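Local coordinates for E3 SUMO-protein ligase SIZ1 (Saccharomyces cerevisiae, PDB 3I2D), which acts as an E3 ligase that mediates attachment of SUMO to septins and PCNA, at residues Thr246-Gln251 with Lys269-Phe274; Lys264-Lys269 with Asn302-Glu307; Asn155-Lys160 with Ser282-Pro287; Lys116-Leu121 with Val202-Pro207. One frame throughout, in Å; residues are numbered along the deposited sequence.

Contact 1. Residues Thr246-Gln251 with Lys269-Phe274; sequences TIMSLQ and KHLQCF. With ZN (zinc ion), chain B.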
# COMPACT_ATOMS: atom_id res chain seq x y z
N THR A 246 -16.24 -23.83 -20.80
CA THR A 246 -15.10 -23.56 -19.94
C THR A 246 -15.53 -23.80 -18.49
O THR A 246 -16.70 -23.60 -18.14
CB THR A 246 -14.61 -22.09 -20.08
OG1 THR A 246 -14.45 -21.77 -21.47
CG2 THR A 246 -13.28 -21.89 -19.35
N ILE A 247 -14.60 -24.27 -17.67
CA ILE A 247 -14.90 -24.50 -16.26
C ILE A 247 -14.23 -23.36 -15.49
O ILE A 247 -13.03 -23.11 -15.65
CB ILE A 247 -14.34 -25.85 -15.77
CG1 ILE A 247 -14.94 -27.01 -16.57
CG2 ILE A 247 -14.67 -26.03 -14.30
CD1 ILE A 247 -14.48 -27.08 -18.03
N MET A 248 -15.02 -22.65 -14.69
CA MET A 248 -14.52 -21.53 -13.91
C MET A 248 -14.72 -21.86 -12.45
O MET A 248 -15.71 -22.49 -12.10
CB MET A 248 -15.29 -20.26 -14.25
CG MET A 248 -15.00 -19.09 -13.34
SD MET A 248 -15.90 -17.60 -13.82
CE MET A 248 -17.44 -17.88 -12.95
N SER A 249 -13.79 -21.42 -11.61
CA SER A 249 -13.87 -21.68 -10.18
C SER A 249 -14.52 -20.54 -9.42
O SER A 249 -14.37 -19.38 -9.78
CB SER A 249 -12.48 -21.92 -9.59
OG SER A 249 -12.55 -22.13 -8.19
N LEU A 250 -15.24 -20.89 -8.36
CA LEU A 250 -15.88 -19.89 -7.52
C LEU A 250 -14.92 -19.63 -6.34
O LEU A 250 -15.17 -18.78 -5.48
CB LEU A 250 -17.22 -20.42 -7.00
CG LEU A 250 -18.24 -20.81 -8.07
CD1 LEU A 250 -19.56 -21.15 -7.39
CD2 LEU A 250 -18.42 -19.67 -9.06
N GLN A 251 -13.82 -20.38 -6.32
CA GLN A 251 -12.80 -20.29 -5.30
C GLN A 251 -11.77 -19.21 -5.62
O GLN A 251 -11.42 -18.99 -6.78
CB GLN A 251 -12.10 -21.64 -5.14
CG GLN A 251 -13.04 -22.81 -4.86
CD GLN A 251 -13.89 -22.59 -3.61
OE1 GLN A 251 -13.44 -22.79 -2.49
NE2 GLN A 251 -15.13 -22.17 -3.81
N LYS A 269 -7.18 -9.76 -18.61
CA LYS A 269 -7.72 -10.54 -19.72
C LYS A 269 -7.90 -11.98 -19.26
O LYS A 269 -7.07 -12.85 -19.55
CB LYS A 269 -6.76 -10.51 -20.91
CG LYS A 269 -6.86 -9.28 -21.78
CD LYS A 269 -6.18 -8.06 -21.18
CE LYS A 269 -6.43 -6.83 -22.07
NZ LYS A 269 -6.08 -7.08 -23.51
N HIS A 270 -8.96 -12.23 -18.51
CA HIS A 270 -9.24 -13.57 -18.04
C HIS A 270 -10.51 -13.56 -17.20
O HIS A 270 -10.86 -12.55 -16.58
CB HIS A 270 -8.05 -14.15 -17.25
CG HIS A 270 -7.65 -13.37 -16.03
ND1 HIS A 270 -8.39 -13.37 -14.87
CD2 HIS A 270 -6.59 -12.56 -15.80
CE1 HIS A 270 -7.80 -12.59 -13.98
NE2 HIS A 270 -6.70 -12.09 -14.51
N LEU A 271 -11.21 -14.69 -17.21
CA LEU A 271 -12.45 -14.86 -16.48
C LEU A 271 -12.26 -14.99 -14.97
O LEU A 271 -13.01 -14.39 -14.19
CB LEU A 271 -13.16 -16.10 -17.01
CG LEU A 271 -14.53 -15.90 -17.63
CD1 LEU A 271 -14.54 -14.71 -18.57
CD2 LEU A 271 -14.89 -17.18 -18.36
N GLN A 272 -11.25 -15.77 -14.57
CA GLN A 272 -10.96 -16.01 -13.16
C GLN A 272 -10.75 -14.73 -12.36
O GLN A 272 -9.90 -13.91 -12.68
CB GLN A 272 -9.72 -16.91 -13.01
CG GLN A 272 -9.36 -17.31 -11.56
CD GLN A 272 -10.56 -17.87 -10.77
OE1 GLN A 272 -11.32 -18.70 -11.28
NE2 GLN A 272 -10.72 -17.41 -9.53
N CYS A 273 -11.56 -14.57 -11.31
CA CYS A 273 -11.44 -13.41 -10.44
C CYS A 273 -10.78 -13.90 -9.17
O CYS A 273 -10.41 -15.06 -9.06
CB CYS A 273 -12.82 -12.84 -10.10
SG CYS A 273 -13.71 -12.23 -11.53
N PHE A 274 -10.62 -13.00 -8.21
CA PHE A 274 -10.02 -13.34 -6.92
C PHE A 274 -10.75 -12.48 -5.90
O PHE A 274 -11.36 -11.48 -6.27
CB PHE A 274 -8.52 -13.05 -6.92
CG PHE A 274 -8.18 -11.68 -7.35
CD1 PHE A 274 -7.85 -11.42 -8.67
CD2 PHE A 274 -8.22 -10.62 -6.44
CE1 PHE A 274 -7.54 -10.14 -9.10
CE2 PHE A 274 -7.92 -9.34 -6.85
CZ PHE A 274 -7.58 -9.09 -8.18
ZN ZN B . -5.38 -10.55 -13.91
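Met248, on strand 245-249, lies beside Gln272 of the zinc-binding loop, their CA atoms 6.6 Å apart. The side chain of Gln272 carries most of the contact. Its CG is anti to the backbone N (chi1 -176°), and the chain then bends at chi2, which brings the amide close to 246-251. NE2 donates to Gln251 O at 3.2 Å, a weak bond with a bent N-H angle of 129°. OE1 sits near Ser249, 3.8 Å from its CB. An alanine in place of Gln272 would probably leave Gln251 O without this donor and open a gap beside Ser249 CB. Ser249 OG accepts from the backbone N of Gln251 at 2.9 Å, an ST turn where the chain leaves the strand. Met248 SD meets Leu271 CG at 4.4 Å. In the same loop His270 NE2 binds the zinc ion, and Cys268, Cys291 and Cys294 complete this metal site of the SP-RING. The strand pairs with strand 322-326, through Thr246 to Leu325 and Met248 to Val323. Met248 also packs on Val309 and Ile312 of helix 307-313, while Leu271 touches helix 222-234 at Tyr228 and Leu229.

Contact 2. Residues Lys264-Lys269 with Asn302-Glu307; sequences KSINCK and NLAISE. With ZN (zinc ion), chain B.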
# COMPACT_ATOMS: atom_id res chain seq x y z
N LYS A 264 -11.03 -8.22 -10.27
CA LYS A 264 -9.85 -8.24 -11.12
C LYS A 264 -9.75 -6.85 -11.70
O LYS A 264 -10.73 -6.10 -11.66
CB LYS A 264 -10.01 -9.27 -12.25
CG LYS A 264 -11.22 -9.04 -13.16
CD LYS A 264 -11.54 -10.29 -13.98
CE LYS A 264 -12.76 -10.08 -14.85
NZ LYS A 264 -13.21 -11.37 -15.47
N SER A 265 -8.58 -6.50 -12.21
CA SER A 265 -8.38 -5.19 -12.83
C SER A 265 -9.21 -5.19 -14.09
O SER A 265 -9.40 -6.24 -14.72
CB SER A 265 -6.91 -4.98 -13.23
OG SER A 265 -6.68 -3.69 -13.79
N ILE A 266 -9.72 -4.03 -14.46
CA ILE A 266 -10.50 -3.93 -15.68
C ILE A 266 -9.54 -4.24 -16.85
O ILE A 266 -9.96 -4.56 -17.97
CB ILE A 266 -11.11 -2.53 -15.81
CG1 ILE A 266 -9.99 -1.49 -15.93
CG2 ILE A 266 -11.99 -2.25 -14.60
CD1 ILE A 266 -10.49 -0.06 -15.94
N ASN A 267 -8.24 -4.16 -16.54
CA ASN A 267 -7.19 -4.46 -17.51
C ASN A 267 -6.86 -5.95 -17.58
O ASN A 267 -6.02 -6.36 -18.38
CB ASN A 267 -5.92 -3.68 -17.16
CG ASN A 267 -6.11 -2.19 -17.25
OD1 ASN A 267 -7.01 -1.71 -17.93
ND2 ASN A 267 -5.25 -1.43 -16.57
N CYS A 268 -7.51 -6.76 -16.75
CA CYS A 268 -7.23 -8.19 -16.77
C CYS A 268 -7.94 -8.93 -17.90
O CYS A 268 -9.13 -8.73 -18.14
CB CYS A 268 -7.57 -8.84 -15.41
SG CYS A 268 -6.30 -8.65 -14.08
N LYS A 269 -7.18 -9.76 -18.61
CA LYS A 269 -7.72 -10.54 -19.72
C LYS A 269 -7.90 -11.98 -19.26
O LYS A 269 -7.07 -12.85 -19.55
CB LYS A 269 -6.76 -10.51 -20.91
CG LYS A 269 -6.86 -9.28 -21.78
CD LYS A 269 -6.18 -8.06 -21.18
CE LYS A 269 -6.43 -6.83 -22.07
NZ LYS A 269 -6.08 -7.08 -23.51
N ASN A 302 -8.17 0.57 -10.49
CA ASN A 302 -8.68 -0.26 -11.58
C ASN A 302 -9.32 -1.55 -11.12
O ASN A 302 -9.74 -2.37 -11.93
CB ASN A 302 -7.56 -0.60 -12.55
CG ASN A 302 -7.05 0.60 -13.29
OD1 ASN A 302 -6.07 0.51 -14.03
ND2 ASN A 302 -7.72 1.73 -13.10
N LEU A 303 -9.39 -1.74 -9.80
CA LEU A 303 -9.96 -2.95 -9.24
C LEU A 303 -11.48 -2.81 -9.18
O LEU A 303 -12.00 -1.90 -8.53
CB LEU A 303 -9.36 -3.19 -7.85
CG LEU A 303 -9.30 -4.63 -7.32
CD1 LEU A 303 -8.44 -5.47 -8.24
CD2 LEU A 303 -8.71 -4.63 -5.91
N ALA A 304 -12.18 -3.71 -9.85
CA ALA A 304 -13.65 -3.70 -9.88
C ALA A 304 -14.26 -5.08 -9.64
O ALA A 304 -13.66 -6.10 -9.95
CB ALA A 304 -14.13 -3.14 -11.21
N ILE A 305 -15.48 -5.10 -9.10
CA ILE A 305 -16.19 -6.34 -8.85
C ILE A 305 -16.68 -6.84 -10.19
O ILE A 305 -17.05 -6.05 -11.04
CB ILE A 305 -17.44 -6.11 -7.94
CG1 ILE A 305 -17.00 -5.73 -6.53
CG2 ILE A 305 -18.32 -7.37 -7.92
CD1 ILE A 305 -16.06 -6.72 -5.91
N SER A 306 -16.69 -8.16 -10.38
CA SER A 306 -17.19 -8.75 -11.61
C SER A 306 -18.64 -9.11 -11.39
O SER A 306 -18.95 -10.02 -10.62
CB SER A 306 -16.41 -10.01 -11.97
OG SER A 306 -17.19 -10.88 -12.77
N GLU A 307 -19.53 -8.40 -12.06
CA GLU A 307 -20.95 -8.64 -11.92
C GLU A 307 -21.32 -10.05 -12.35
O GLU A 307 -22.17 -10.71 -11.73
CB GLU A 307 -21.74 -7.62 -12.73
CG GLU A 307 -23.21 -7.60 -12.39
CD GLU A 307 -23.98 -6.59 -13.21
OE1 GLU A 307 -24.15 -6.83 -14.42
OE2 GLU A 307 -24.39 -5.55 -12.63
ZN ZN B . -5.38 -10.55 -13.91
O HOH W 1 -4.49 -2.08 -13.50
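Asn302 O is approached by two groups of the facing chain. Ile266 N donates to it at 3.0 Å, tilted 15° from the carbonyl plane, and Ser265 CA adds a CA-H...O contact at 3.3 Å. Next along, Lys264 and Ala304 form an antiparallel hydrogen-bonded pair, but both of its bonds are weak. Ser265 and Leu303 make the non-hydrogen-bonded pair, their side chains on the other sheet face from those of Lys264 and Ala304. Leu303 CD1 lies 3.9 Å from Lys264 C. Ile266, just past its strand, rests CG2 on Ala304 CB at 4.1 Å. Asn302 OD1 lies 3.3 Å from Asn267 ND2, with the two amide planes 76° apart. A water joins the two segments: it is 2.7 Å from Ser265 OG and donates to Asn302 OD1 at 3.1 Å. Ser265 begins a type I turn that ends at Cys268, whose SG binds the zinc ion. Lys264 NZ donates a hydrogen bond to His270 O and a weak one to Leu271 O. The geometry is consistent with strand pairing setting the turn that presents Cys268, and the ammonium group is likely to offset some of the negative charge of the three-cysteine, one-histidine site.

Contact 3. Residues Asn155-Lys160 with Ser282-Pro287; sequences NIRGFK and SQLQIP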
# COMPACT_ATOMS: atom_id res chain seq x y z
N ASN A 155 9.11 -2.70 13.08
CA ASN A 155 7.83 -3.38 12.95
C ASN A 155 6.62 -2.44 13.00
O ASN A 155 6.37 -1.77 14.02
CB ASN A 155 7.71 -4.45 14.05
CG ASN A 155 7.45 -5.83 13.49
OD1 ASN A 155 6.36 -6.13 13.00
ND2 ASN A 155 8.47 -6.69 13.55
N ILE A 156 5.88 -2.39 11.89
CA ILE A 156 4.68 -1.58 11.79
C ILE A 156 3.56 -2.48 11.30
O ILE A 156 3.77 -3.68 11.07
CB ILE A 156 4.85 -0.39 10.84
CG1 ILE A 156 5.46 -0.84 9.51
CG2 ILE A 156 5.71 0.66 11.50
CD1 ILE A 156 5.74 0.32 8.58
N ARG A 157 2.37 -1.91 11.14
CA ARG A 157 1.19 -2.64 10.71
C ARG A 157 1.39 -3.78 9.71
O ARG A 157 1.20 -4.95 10.06
CB ARG A 157 0.14 -1.68 10.17
CG ARG A 157 -1.17 -2.37 9.92
CD ARG A 157 -2.29 -1.41 10.13
NE ARG A 157 -2.89 -0.94 8.88
CZ ARG A 157 -2.26 -0.26 7.94
NH1 ARG A 157 -0.97 0.03 8.06
NH2 ARG A 157 -2.95 0.16 6.89
N GLY A 158 1.73 -3.47 8.47
CA GLY A 158 1.91 -4.54 7.51
C GLY A 158 3.32 -4.55 6.98
O GLY A 158 4.28 -4.63 7.74
N PHE A 159 3.44 -4.47 5.66
CA PHE A 159 4.74 -4.43 5.00
C PHE A 159 5.75 -5.38 5.62
O PHE A 159 6.88 -4.99 5.89
CB PHE A 159 5.27 -3.00 5.06
CG PHE A 159 4.26 -1.98 4.65
CD1 PHE A 159 3.38 -1.45 5.57
CD2 PHE A 159 4.16 -1.58 3.32
CE1 PHE A 159 2.41 -0.54 5.18
CE2 PHE A 159 3.20 -0.67 2.91
CZ PHE A 159 2.32 -0.15 3.84
N LYS A 160 5.35 -6.64 5.82
CA LYS A 160 6.27 -7.58 6.43
C LYS A 160 7.25 -8.16 5.41
O LYS A 160 8.25 -8.77 5.76
CB LYS A 160 5.51 -8.70 7.16
CG LYS A 160 4.77 -9.63 6.25
CD LYS A 160 4.52 -10.98 6.91
CE LYS A 160 3.43 -10.93 7.96
NZ LYS A 160 2.91 -12.32 8.20
N SER A 282 -3.70 -9.26 1.62
CA SER A 282 -2.45 -9.82 1.14
C SER A 282 -1.49 -8.68 0.76
O SER A 282 -0.31 -8.73 1.08
CB SER A 282 -2.70 -10.67 -0.09
OG SER A 282 -1.49 -11.27 -0.49
N GLN A 283 -2.00 -7.66 0.08
CA GLN A 283 -1.17 -6.53 -0.30
C GLN A 283 -0.65 -5.78 0.94
O GLN A 283 0.49 -5.30 0.95
CB GLN A 283 -1.95 -5.56 -1.21
CG GLN A 283 -2.23 -6.12 -2.59
CD GLN A 283 -1.00 -6.74 -3.22
OE1 GLN A 283 0.01 -6.07 -3.42
NE2 GLN A 283 -1.07 -8.03 -3.53
N LEU A 284 -1.48 -5.68 1.98
CA LEU A 284 -1.05 -4.96 3.16
C LEU A 284 0.16 -5.62 3.80
O LEU A 284 1.02 -4.94 4.33
CB LEU A 284 -2.18 -4.86 4.18
CG LEU A 284 -1.73 -4.38 5.56
CD1 LEU A 284 -1.23 -2.94 5.49
CD2 LEU A 284 -2.88 -4.52 6.53
N GLN A 285 0.22 -6.95 3.74
CA GLN A 285 1.33 -7.67 4.32
C GLN A 285 2.51 -7.81 3.36
O GLN A 285 3.67 -7.66 3.74
CB GLN A 285 0.90 -9.08 4.72
CG GLN A 285 -0.22 -9.16 5.73
CD GLN A 285 0.06 -8.35 6.97
OE1 GLN A 285 1.20 -8.27 7.43
NE2 GLN A 285 -0.98 -7.76 7.53
N ILE A 286 2.19 -8.11 2.11
CA ILE A 286 3.20 -8.33 1.07
C ILE A 286 2.83 -7.53 -0.19
O ILE A 286 2.29 -8.09 -1.14
CB ILE A 286 3.27 -9.85 0.77
CG1 ILE A 286 3.52 -10.61 2.08
CG2 ILE A 286 4.36 -10.15 -0.25
CD1 ILE A 286 3.16 -12.08 2.05
N PRO A 287 3.12 -6.22 -0.20
CA PRO A 287 2.83 -5.30 -1.31
C PRO A 287 3.52 -5.57 -2.63
O PRO A 287 4.62 -5.09 -2.88
CB PRO A 287 3.21 -3.94 -0.73
CG PRO A 287 4.38 -4.30 0.13
CD PRO A 287 3.90 -5.55 0.84
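Leu284 and Gln285, at the C-terminal part of the SP-RING helix 276-285, meet Gly158, Phe159 and Lys160 of a PINIT-domain loop. This is an interface between the two domains, away from the zinc site. Two successive carbonyls, of Leu284 and Gln285, accept from two successive loop amides. Phe159 N donates to Leu284 O at 2.8 Å, and Lys160 N to Gln285 O at 2.9 Å, both in the carbonyl plane. Gly158 CA also touches Leu284 O, at 3.3 Å. A CB on Gly158 would run into that oxygen, so the close approach suits a glycine. Leu284 has CG anti to its backbone N (chi1 168°), and its CD1 lies 3.7 Å above the Arg157 guanidinium plane, over the centre. The two side chains cross at about a right angle. Leu284 O sits over one face of the Phe159 ring, and Pro287 CG approaches CD2 of that ring at 4.2 Å. Lys160 passes across Gln285, with CE 3.5 Å from Gln285 OE1 and CG near the backbone Gln285 O. Gln283, within the helix, accepts through OE1 from the backbone N of Thr288 and Trp289. Arg157 NH2 hydrogen-bonds to Ile205 O, and weakly to Phe73 O, on which Leu284 also packs. The loop and helix end thus meet the chain just after strand 195-204 and just before strand 74-90.

Contact 4. Residues Lys116-Leu121 with Val202-Pro207; sequences KHRLYL and VEMITP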
# COMPACT_ATOMS: atom_id res chain seq x y z
N LYS A 116 -7.17 5.69 14.30
CA LYS A 116 -6.54 5.19 13.10
C LYS A 116 -5.39 6.12 12.69
O LYS A 116 -5.10 6.26 11.51
CB LYS A 116 -7.57 5.11 11.97
CG LYS A 116 -8.62 4.04 12.16
CD LYS A 116 -9.41 3.81 10.87
CE LYS A 116 -10.43 2.69 11.03
NZ LYS A 116 -9.79 1.43 11.52
N HIS A 117 -4.75 6.74 13.66
CA HIS A 117 -3.65 7.64 13.34
C HIS A 117 -2.36 7.21 13.99
O HIS A 117 -2.36 6.67 15.09
CB HIS A 117 -3.99 9.06 13.77
CG HIS A 117 -5.08 9.68 12.97
ND1 HIS A 117 -6.40 9.28 13.08
CD2 HIS A 117 -5.05 10.60 11.97
CE1 HIS A 117 -7.13 9.93 12.18
NE2 HIS A 117 -6.33 10.73 11.50
N ARG A 118 -1.25 7.46 13.30
CA ARG A 118 0.04 7.05 13.84
C ARG A 118 1.16 7.98 13.40
O ARG A 118 1.06 8.62 12.36
CB ARG A 118 0.35 5.62 13.40
CG ARG A 118 -0.84 4.69 13.52
CD ARG A 118 -0.51 3.49 14.35
NE ARG A 118 0.04 3.86 15.65
CZ ARG A 118 0.57 3.00 16.51
NH1 ARG A 118 0.63 1.70 16.20
NH2 ARG A 118 1.06 3.42 17.66
N LEU A 119 2.22 8.05 14.20
CA LEU A 119 3.36 8.91 13.89
C LEU A 119 4.45 8.08 13.20
O LEU A 119 5.12 7.28 13.85
CB LEU A 119 3.90 9.52 15.17
CG LEU A 119 4.64 10.85 15.10
CD1 LEU A 119 5.82 10.74 16.05
CD2 LEU A 119 5.10 11.19 13.68
N TYR A 120 4.62 8.27 11.90
CA TYR A 120 5.61 7.51 11.16
C TYR A 120 6.85 8.31 10.83
O TYR A 120 6.79 9.51 10.55
CB TYR A 120 5.00 6.99 9.84
CG TYR A 120 4.13 5.76 9.97
CD1 TYR A 120 3.80 5.24 11.23
CD2 TYR A 120 3.67 5.09 8.84
CE1 TYR A 120 3.04 4.08 11.35
CE2 TYR A 120 2.90 3.93 8.95
CZ TYR A 120 2.60 3.43 10.20
OH TYR A 120 1.86 2.28 10.31
N LEU A 121 8.00 7.67 10.90
CA LEU A 121 9.21 8.36 10.55
C LEU A 121 9.62 7.80 9.18
O LEU A 121 9.64 6.58 8.99
CB LEU A 121 10.29 8.10 11.58
CG LEU A 121 11.63 8.78 11.29
CD1 LEU A 121 11.45 10.28 11.13
CD2 LEU A 121 12.58 8.43 12.42
N VAL A 202 0.22 10.02 10.14
CA VAL A 202 -0.46 9.44 9.00
C VAL A 202 -1.72 8.75 9.46
O VAL A 202 -1.85 8.36 10.62
CB VAL A 202 0.43 8.39 8.27
CG1 VAL A 202 1.79 9.01 7.88
CG2 VAL A 202 0.62 7.17 9.16
N GLU A 203 -2.65 8.60 8.53
CA GLU A 203 -3.89 7.94 8.84
C GLU A 203 -3.85 6.52 8.30
O GLU A 203 -3.62 6.30 7.11
CB GLU A 203 -5.08 8.68 8.23
CG GLU A 203 -6.43 8.05 8.62
CD GLU A 203 -7.63 8.73 7.99
OE1 GLU A 203 -7.91 9.90 8.33
OE2 GLU A 203 -8.30 8.09 7.14
N MET A 204 -4.09 5.56 9.18
CA MET A 204 -4.12 4.16 8.80
C MET A 204 -5.35 3.95 7.94
O MET A 204 -6.45 4.34 8.33
CB MET A 204 -4.27 3.28 10.03
CG MET A 204 -3.17 3.38 11.04
SD MET A 204 -1.71 2.57 10.43
CE MET A 204 -1.03 3.89 9.39
N ILE A 205 -5.17 3.39 6.75
CA ILE A 205 -6.33 3.10 5.92
C ILE A 205 -6.41 1.60 5.96
O ILE A 205 -5.43 0.89 5.74
CB ILE A 205 -6.22 3.59 4.48
CG1 ILE A 205 -6.34 5.11 4.45
CG2 ILE A 205 -7.36 2.97 3.65
CD1 ILE A 205 -6.40 5.68 3.05
N THR A 206 -7.60 1.12 6.24
CA THR A 206 -7.83 -0.29 6.40
C THR A 206 -8.20 -1.10 5.15
O THR A 206 -8.76 -0.57 4.18
CB THR A 206 -8.87 -0.46 7.52
OG1 THR A 206 -8.25 -1.13 8.61
CG2 THR A 206 -10.10 -1.21 7.05
N PRO A 207 -7.84 -2.39 5.14
CA PRO A 207 -8.16 -3.24 4.00
C PRO A 207 -9.66 -3.17 3.66
O PRO A 207 -10.02 -3.01 2.50
CB PRO A 207 -7.71 -4.62 4.48
CG PRO A 207 -6.45 -4.29 5.26
CD PRO A 207 -6.84 -3.03 6.03
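Tyr120 lays one face of its ring against Val202. CG2 of Val202 is 3.7 Å above the ring plane, offset toward the rim, and the two side chains cross at about a right angle. Met204 meets the other end of the ring: its CE lies 3.4 Å from Tyr120 OH, and its sulfur makes an oblique Met-aromatic contact. Met204 CG is anti to the carbonyl carbon (chi1 -61°) and lies 3.6 Å from Arg118 CG; bends at chi2 and chi3 then carry SD and CE to the tyrosine hydroxyl. An alanine in place of Tyr120 would probably leave Val202 CG2 and Met204 CE facing a gap. On the opposite sheet face Glu203 CG stands over the His117 ring, 3.8 Å above its plane, and the carboxylate is turned 71° from the ring. The backbones hold these side chains in register as antiparallel strands. Arg118 and Val202 are the hydrogen-bonded pair, with 2.9 Å from Arg118 N to Val202 O and 2.8 Å from Val202 N to Arg118 O. Met204 N adds a bond to Lys116 O. Farther out, Arg118 NH1 forms a salt bridge with Asp170, and Gln77 NE2 bonds weakly to both His117 NE2 and Glu203 OE1. Strands 117-125 and 195-204 are the inner pair of a four-stranded PINIT sheet, between strands 74-90 and 169-170. His117 touches helix 104-111, and helix 207-215 follows Thr206.

How the contacts relate
From the N terminus, contact 4 opens first, at 116-121, and closes at 202-207, joining two strands of the PINIT sheet. Contact 3 opens at 155-160, within that loop, and closes only at 282-287. It therefore crosses contact 4, which it touches, and ties the PINIT domain to the SP-RING. Contact 1 runs from 246-251 to 269-274, wholly inside the span of contact 3, and joins strand 245-249 to the zinc loop. Contact 2 opens at 264-269 before contact 1 has closed and ends at 302-307, so it crosses both contacts 1 and 3. It joins strand 262-265 to strand 303-305. Contacts 1 and 2 share Lys269 and each supply a ligand to the same zinc ion.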